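Local coordinates for beta-lactamase-like protein (Koribacter versatilis, PDB 6B9V) that probably acts as a metal-dependent diphosphatase of the PhnP family, with a metallo-beta-lactamase fold, cleaving reactive FAD photoproducts, at residues A[8-13]-A[39-44]. Residues are numbered along the deposited sequence; the frame is centred on the assembly and turned at random.
Sequences TVLGSG and RPSVMV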
loop_
_atom_site.group_PDB
_atom_site.type_symbol
_atom_site.label_atom_id
_atom_site.label_comp_id
_atom_site.label_asym_id
_atom_site.label_seq_id
_atom_site.Cartn_x
_atom_site.Cartn_y
_atom_site.Cartn_z
ATOM N N THR A 8 6.481 -0.087 19.013
ATOM C CA THR A 8 5.246 0.530 18.524
ATOM C C THR A 8 4.583 -0.367 17.501
ATOM O O THR A 8 5.233 -0.841 16.561
ATOM C CB THR A 8 5.511 1.914 17.874
ATOM O OG1 THR A 8 6.087 2.782 18.844
ATOM C CG2 THR A 8 4.218 2.534 17.352
ATOM N N VAL A 9 3.291 -0.608 17.692
ATOM C CA VAL A 9 2.507 -1.370 16.736
ATOM C C VAL A 9 2.100 -0.477 15.564
ATOM O O VAL A 9 1.331 0.470 15.732
ATOM C CB VAL A 9 1.257 -1.966 17.403
ATOM C CG1 VAL A 9 0.427 -2.746 16.394
ATOM C CG2 VAL A 9 1.677 -2.868 18.601
ATOM N N LEU A 10 2.634 -0.774 14.387
ATOM C CA LEU A 10 2.285 -0.035 13.167
ATOM C C LEU A 10 1.004 -0.586 12.541
ATOM O O LEU A 10 0.216 0.162 11.958
ATOM C CB LEU A 10 3.438 -0.097 12.158
ATOM C CG LEU A 10 4.782 0.409 12.698
ATOM C CD1 LEU A 10 5.890 0.257 11.642
ATOM C CD2 LEU A 10 4.707 1.882 13.178
ATOM N N GLY A 11 0.792 -1.898 12.665
ATOM C CA GLY A 11 -0.453 -2.498 12.216
ATOM C C GLY A 11 -0.707 -3.784 12.996
ATOM O O GLY A 11 0.224 -4.510 13.286
ATOM N N SER A 12 -1.961 -4.026 13.358
ATOM C CA SER A 12 -2.329 -5.188 14.165
ATOM C C SER A 12 -3.252 -6.136 13.396
ATOM O O SER A 12 -3.768 -7.103 13.955
ATOM C CB SER A 12 -3.003 -4.726 15.466
ATOM O OG SER A 12 -4.206 -4.009 15.192
ATOM N N GLY A 13 -3.466 -5.863 12.111
ATOM C CA GLY A 13 -4.490 -6.573 11.365
ATOM C C GLY A 13 -3.988 -7.731 10.507
ATOM O O GLY A 13 -2.788 -7.949 10.362
ATOM N N ARG A 39 -2.088 -3.510 7.995
ATOM C CA ARG A 39 -1.392 -4.766 7.901
ATOM C C ARG A 39 -0.247 -4.901 8.943
ATOM O O ARG A 39 0.209 -3.917 9.436
ATOM C CB ARG A 39 -0.919 -5.047 6.461
ATOM C CG ARG A 39 -1.944 -5.757 5.575
ATOM C CD ARG A 39 -3.267 -5.058 5.465
ATOM N NE ARG A 39 -3.245 -3.925 4.564
ATOM C CZ ARG A 39 -3.454 -3.977 3.271
ATOM N NH1 ARG A 39 -3.728 -5.116 2.660
ATOM N NH2 ARG A 39 -3.362 -2.906 2.570
ATOM N N PRO A 40 0.190 -6.130 9.230
ATOM C CA PRO A 40 0.923 -6.343 10.492
ATOM C C PRO A 40 2.428 -6.023 10.492
ATOM O O PRO A 40 3.177 -6.537 9.662
ATOM C CB PRO A 40 0.685 -7.844 10.772
ATOM C CG PRO A 40 0.553 -8.473 9.416
ATOM C CD PRO A 40 -0.163 -7.406 8.562
ATOM N N SER A 41 2.852 -5.187 11.450
ATOM C CA SER A 41 4.238 -4.676 11.516
ATOM C C SER A 41 4.468 -3.946 12.833
ATOM O O SER A 41 3.545 -3.329 13.360
ATOM C CB SER A 41 4.529 -3.720 10.341
ATOM O OG SER A 41 5.799 -3.100 10.465
ATOM N N VAL A 42 5.688 -4.019 13.368
ATOM C CA VAL A 42 6.041 -3.239 14.548
ATOM C C VAL A 42 7.388 -2.571 14.295
ATOM O O VAL A 42 8.147 -3.012 13.427
ATOM C CB VAL A 42 6.148 -4.087 15.854
ATOM C CG1 VAL A 42 4.820 -4.724 16.193
ATOM C CG2 VAL A 42 7.235 -5.160 15.741
ATOM N N MET A 43 7.666 -1.504 15.041
ATOM C CA MET A 43 9.021 -0.969 15.077
ATOM C C MET A 43 9.552 -0.932 16.500
ATOM O O MET A 43 8.792 -0.893 17.463
ATOM C CB MET A 43 9.075 0.427 14.451
ATOM C CG MET A 43 8.179 1.436 15.121
ATOM S SD MET A 43 8.517 3.091 14.454
ATOM C CE MET A 43 7.655 4.149 15.610
ATOM N N VAL A 44 10.876 -0.953 16.611
ATOM C CA VAL A 44 11.570 -0.982 17.880
ATOM C C VAL A 44 12.558 0.166 17.910
ATOM O O VAL A 44 13.398 0.280 17.021
ATOM C CB VAL A 44 12.324 -2.317 18.090
ATOM C CG1 VAL A 44 13.000 -2.337 19.449
ATOM C CG2 VAL A 44 11.380 -3.515 17.925
#
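Thr8 and Met43 form an antiparallel hydrogen-bonded pair, its bonds nearly straight in both directions, and from there residues 8-13 run against 39-44 through a classic beta bulge in which Leu10 and Gly11 both face Ser41. At the bulge one carbonyl serves two amides: Ser41 O takes Leu10 N at 2.9 Å, tilted 28° from the carbonyl plane, and Gly11 N at 3.2 Å, in the plane and on a lone pair. The longer return bond from Ser41 N to Gly11 O completes the Gly11-Ser41 pair within the bulge.

Here the side chain of Leu10 leaves the backbone toward 39-44. Its CG stands anti to the carbonyl carbon (chi1 -56°), and CB rests 3.4 Å from Ser41 O. The two methyls divide the neighbours: CD1 meets Ser41 OG at 3.6 Å. CD2 meets Met43 CG at 4.0 Å, where the side chains of Leu10 and Met43 cross at about a right angle. Met43 lies side by side with Thr8 and points the same way; with CG between the backbone N and the carbonyl carbon (chi1 59°), the extended thioether brings CE to 3.8 Å from Thr8 CB. Helix 59-66 packs over this face through Gln62 and Glu66. Ser41 OG is hydrogen-bonded to Ile53 O and Thr8 OG1 to Lys257 NZ, linking the pair to the strands on either side.

Past the bulge, Pro40 lays its ring beside Gly13, with CD 3.2 Å from Gly13 O, and its side chain comes within about 4 Å of a bound manganese and of the side chains of His83 and His231, which bind manganese. The chemistry implies two adjacent inner strands whose doubly used carbonyl absorbs the register shift at the end of the pair nearest the dimanganese site, where a rigid, apolar proline packs against metal ligands.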